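Local structure of thiamine phosphate pyrophosphorylase (Bacteroides thetaiotaomicron VPI-5482, 3CEU) at residues T59-Y64 with H75-N80. The protein probably acts as a thiamine-phosphate diphosphorylase in thiamine diphosphate biosynthesis. Numbering follows the deposited sequence.
Sequences THEHFY and HLNARN
His75 covers one face of the His60 imidazole, its CB lying 3.7 Å from the ring centroid in a CH-pi contact. The two rings, side by side and pointing the same way, form an offset stack with planes 29° apart, and His75 CD2 comes within 3.3 Å of His60 CE1. A chi1 of -166° puts His75 CG anti to the backbone N, beside the carbonyl carbon. Both imidazoles are tied down by their nitrogens: His60 NE2 hydrogen-bonds His31 ND1, while His75 bonds the hydroxyls of Ser92 and Ser94 on strand 90-95. The Phe63 ring has His75 O at its edge, with Leu76 CD2 and Asn80 CB close by; its CZ is 3.5 Å from Asn80 CB. Over one face of the Arg79 guanidinium, toward its rim, lies Asn77 OD1; at the edge, Glu61 OE1 makes a long salt bridge, 3.9 Å to Arg79 NH2, and the other carboxylate oxygen, OE2, accepts from Lys34 N.

One amide, that of Asn77, joins the two loops. Asn77 ND2 gives a 2.9 Å hydrogen bond to an in-plane lone pair of His60 O, which itself lies in the Asn77 amide plane, and a second, 3.2 Å bond to His75 O. Its OD1 accepts from Asn80 N, so that both ends of the amide are engaged.

Where strands 57-59 and 73-75 end, neighbours in the parallel sheet, His75 N hydrogen-bonds Thr59 O. The example thus illustrates adjacent loops leaving the C-terminal ends of strands three and four of a TIM barrel, the second folded into an Asx motif at Asn77.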
ATOM      1  N   THR A  59      -2.719  -4.903   7.770  1.00 17.57           N
ATOM      2  CA  THR A  59      -2.338  -4.061   8.915  1.00 15.37           C
ATOM      3  C   THR A  59      -0.882  -4.214   9.336  1.00 17.77           C
ATOM      4  O   THR A  59      -0.335  -5.315   9.322  1.00 16.76           O
ATOM      5  CB  THR A  59      -3.219  -4.353  10.152  1.00 17.05           C
ATOM      6  OG1 THR A  59      -2.769  -3.556  11.252  1.00 12.41           O
ATOM      7  CG2 THR A  59      -3.162  -5.821  10.537  1.00  8.44           C
ATOM      8  N   HIS A  60      -0.265  -3.101   9.715  1.00 13.46           N
ATOM      9  CA  HIS A  60       1.120  -3.112  10.147  1.00 19.58           C
ATOM     10  C   HIS A  60       1.237  -3.183  11.667  1.00 14.89           C
ATOM     11  O   HIS A  60       2.331  -3.305  12.212  1.00 15.28           O
ATOM     12  CB  HIS A  60       1.861  -1.863   9.647  1.00 12.24           C
ATOM     13  CG  HIS A  60       1.981  -1.782   8.158  1.00 18.20           C
ATOM     14  ND1 HIS A  60       3.077  -1.226   7.530  1.00 13.59           N
ATOM     15  CD2 HIS A  60       1.137  -2.166   7.171  1.00 16.55           C
ATOM     16  CE1 HIS A  60       2.901  -1.273   6.221  1.00 22.05           C
ATOM     17  NE2 HIS A  60       1.730  -1.837   5.977  1.00 21.06           N
ATOM     18  N   GLU A  61       0.110  -3.112  12.357  1.00 14.10           N
ATOM     19  CA  GLU A  61       0.147  -3.163  13.809  1.00 14.20           C
ATOM     20  C   GLU A  61      -0.937  -4.076  14.344  1.00 11.11           C
ATOM     21  O   GLU A  61      -1.845  -4.457  13.613  1.00 17.02           O
ATOM     22  CB  GLU A  61      -0.011  -1.746  14.389  1.00 20.76           C
ATOM     23  CG  GLU A  61       1.246  -0.854  14.269  1.00 22.73           C
ATOM     24  CD  GLU A  61       1.449  -0.239  12.885  1.00 25.29           C
ATOM     25  OE1 GLU A  61       2.606   0.126  12.559  1.00 26.46           O
ATOM     26  OE2 GLU A  61       0.456  -0.103  12.139  1.00 22.54           O
ATOM     27  N   HIS A  62      -0.831  -4.444  15.616  1.00 16.03           N
ATOM     28  CA  HIS A  62      -1.838  -5.295  16.238  1.00 13.09           C
ATOM     29  C   HIS A  62      -2.342  -6.340  15.261  1.00 13.90           C
ATOM     30  O   HIS A  62      -3.473  -6.269  14.761  1.00 15.00           O
ATOM     31  CB  HIS A  62      -2.991  -4.429  16.723  1.00 15.37           C
ATOM     32  CG  HIS A  62      -2.545  -3.292  17.582  1.00 21.83           C
ATOM     33  ND1 HIS A  62      -1.776  -3.474  18.712  1.00 15.42           N
ATOM     34  CD2 HIS A  62      -2.735  -1.956  17.467  1.00 23.84           C
ATOM     35  CE1 HIS A  62      -1.512  -2.300  19.254  1.00 24.81           C
ATOM     36  NE2 HIS A  62      -2.082  -1.362  18.518  1.00 20.82           N
ATOM     37  N   PHE A  63      -1.481  -7.309  15.002  1.00  8.62           N
ATOM     38  CA  PHE A  63      -1.780  -8.383  14.079  1.00 11.85           C
ATOM     39  C   PHE A  63      -3.012  -9.196  14.471  1.00 14.03           C
ATOM     40  O   PHE A  63      -3.618  -9.849  13.627  1.00 16.06           O
ATOM     41  CB  PHE A  63      -0.542  -9.282  13.942  1.00 14.04           C
ATOM     42  CG  PHE A  63       0.631  -8.616  13.243  1.00 11.17           C
ATOM     43  CD1 PHE A  63       1.926  -9.086  13.434  1.00  6.42           C
ATOM     44  CD2 PHE A  63       0.433  -7.553  12.365  1.00  8.37           C
ATOM     45  CE1 PHE A  63       3.007  -8.524  12.755  1.00  9.41           C
ATOM     46  CE2 PHE A  63       1.510  -6.979  11.678  1.00 15.15           C
ATOM     47  CZ  PHE A  63       2.802  -7.466  11.876  1.00 11.28           C
ATOM     48  N   TYR A  64      -3.410  -9.139  15.736  1.00 10.15           N
ATOM     49  CA  TYR A  64      -4.576  -9.906  16.151  1.00 16.58           C
ATOM     50  C   TYR A  64      -5.828  -9.392  15.431  1.00 22.10           C
ATOM     51  O   TYR A  64      -6.815 -10.116  15.296  1.00 26.89           O
ATOM     52  CB  TYR A  64      -4.782  -9.809  17.659  1.00 18.83           C
ATOM     53  CG  TYR A  64      -5.545  -8.577  18.086  1.00 26.91           C
ATOM     54  CD1 TYR A  64      -4.908  -7.339  18.214  1.00 30.08           C
ATOM     55  CD2 TYR A  64      -6.914  -8.643  18.339  1.00 24.64           C
ATOM     56  CE1 TYR A  64      -5.621  -6.199  18.579  1.00 21.01           C
ATOM     57  CE2 TYR A  64      -7.629  -7.516  18.705  1.00 14.45           C
ATOM     58  CZ  TYR A  64      -6.980  -6.303  18.822  1.00 15.95           C
ATOM     59  OH  TYR A  64      -7.704  -5.198  19.179  1.00 25.05           O
ATOM     60  N   HIS A  75       1.568  -7.083   7.488  1.00  6.20           N
ATOM     61  CA  HIS A  75       2.801  -6.610   6.862  1.00  5.45           C
ATOM     62  C   HIS A  75       3.841  -6.504   7.955  1.00  7.59           C
ATOM     63  O   HIS A  75       3.768  -5.617   8.796  1.00  1.95           O
ATOM     64  CB  HIS A  75       2.601  -5.233   6.236  1.00  2.75           C
ATOM     65  CG  HIS A  75       3.698  -4.837   5.305  1.00  9.26           C
ATOM     66  ND1 HIS A  75       3.858  -5.412   4.064  1.00 12.03           N
ATOM     67  CD2 HIS A  75       4.689  -3.921   5.428  1.00 13.49           C
ATOM     68  CE1 HIS A  75       4.894  -4.865   3.459  1.00 10.02           C
ATOM     69  NE2 HIS A  75       5.417  -3.957   4.262  1.00 19.95           N
ATOM     70  N   LEU A  76       4.808  -7.408   7.953  1.00  6.04           N
ATOM     71  CA  LEU A  76       5.842  -7.382   8.977  1.00 15.09           C
ATOM     72  C   LEU A  76       6.683  -6.117   8.860  1.00 18.17           C
ATOM     73  O   LEU A  76       6.957  -5.646   7.762  1.00 19.29           O
ATOM     74  CB  LEU A  76       6.729  -8.620   8.849  1.00 14.82           C
ATOM     75  CG  LEU A  76       5.936  -9.917   8.771  1.00  4.07           C
ATOM     76  CD1 LEU A  76       6.891 -11.090   8.586  1.00 21.13           C
ATOM     77  CD2 LEU A  76       5.101 -10.091  10.024  1.00  9.89           C
ATOM     78  N   ASN A  77       7.085  -5.563   9.998  1.00 23.63           N
ATOM     79  CA  ASN A  77       7.889  -4.352   9.980  1.00 19.01           C
ATOM     80  C   ASN A  77       8.720  -4.217  11.246  1.00 18.28           C
ATOM     81  O   ASN A  77       8.585  -5.014  12.172  1.00 23.33           O
ATOM     82  CB  ASN A  77       6.986  -3.131   9.779  1.00 16.79           C
ATOM     83  CG  ASN A  77       6.032  -2.915  10.931  1.00 18.59           C
ATOM     84  OD1 ASN A  77       6.418  -2.414  11.990  1.00 17.53           O
ATOM     85  ND2 ASN A  77       4.778  -3.300  10.736  1.00 12.11           N
ATOM     86  N   ALA A  78       9.584  -3.210  11.276  1.00 23.06           N
ATOM     87  CA  ALA A  78      10.474  -2.987  12.409  1.00 23.12           C
ATOM     88  C   ALA A  78       9.800  -3.131  13.768  1.00 21.56           C
ATOM     89  O   ALA A  78      10.289  -3.860  14.634  1.00 27.34           O
ATOM     90  CB  ALA A  78      11.126  -1.617  12.295  1.00 15.04           C
ATOM     91  N   ARG A  79       8.677  -2.450  13.955  1.00 14.79           N
ATOM     92  CA  ARG A  79       7.982  -2.509  15.231  1.00 16.80           C
ATOM     93  C   ARG A  79       7.258  -3.840  15.438  1.00 17.37           C
ATOM     94  O   ARG A  79       7.082  -4.286  16.574  1.00 11.47           O
ATOM     95  CB  ARG A  79       7.023  -1.316  15.343  1.00 17.51           C
ATOM     96  CG  ARG A  79       7.761   0.037  15.384  1.00 19.42           C
ATOM     97  CD  ARG A  79       6.845   1.210  15.056  1.00 24.67           C
ATOM     98  NE  ARG A  79       6.221   1.018  13.750  1.00 37.46           N
ATOM     99  CZ  ARG A  79       6.896   0.933  12.607  1.00 35.29           C
ATOM    100  NH1 ARG A  79       8.223   1.032  12.604  1.00 42.36           N
ATOM    101  NH2 ARG A  79       6.252   0.723  11.465  1.00 32.35           N
ATOM    102  N   ASN A  80       6.863  -4.487  14.346  1.00 14.03           N
ATOM    103  CA  ASN A  80       6.180  -5.777  14.442  1.00 13.16           C
ATOM    104  C   ASN A  80       6.838  -6.715  13.438  1.00  9.91           C
ATOM    105  O   ASN A  80       6.283  -7.013  12.385  1.00 15.81           O
ATOM    106  CB  ASN A  80       4.693  -5.598  14.159  1.00 23.05           C
ATOM    107  CG  ASN A  80       4.077  -4.472  14.992  1.00 25.76           C
ATOM    108  OD1 ASN A  80       4.213  -3.292  14.652  1.00 32.98           O
ATOM    109  ND2 ASN A  80       3.419  -4.829  16.094  1.00  7.22           N
TER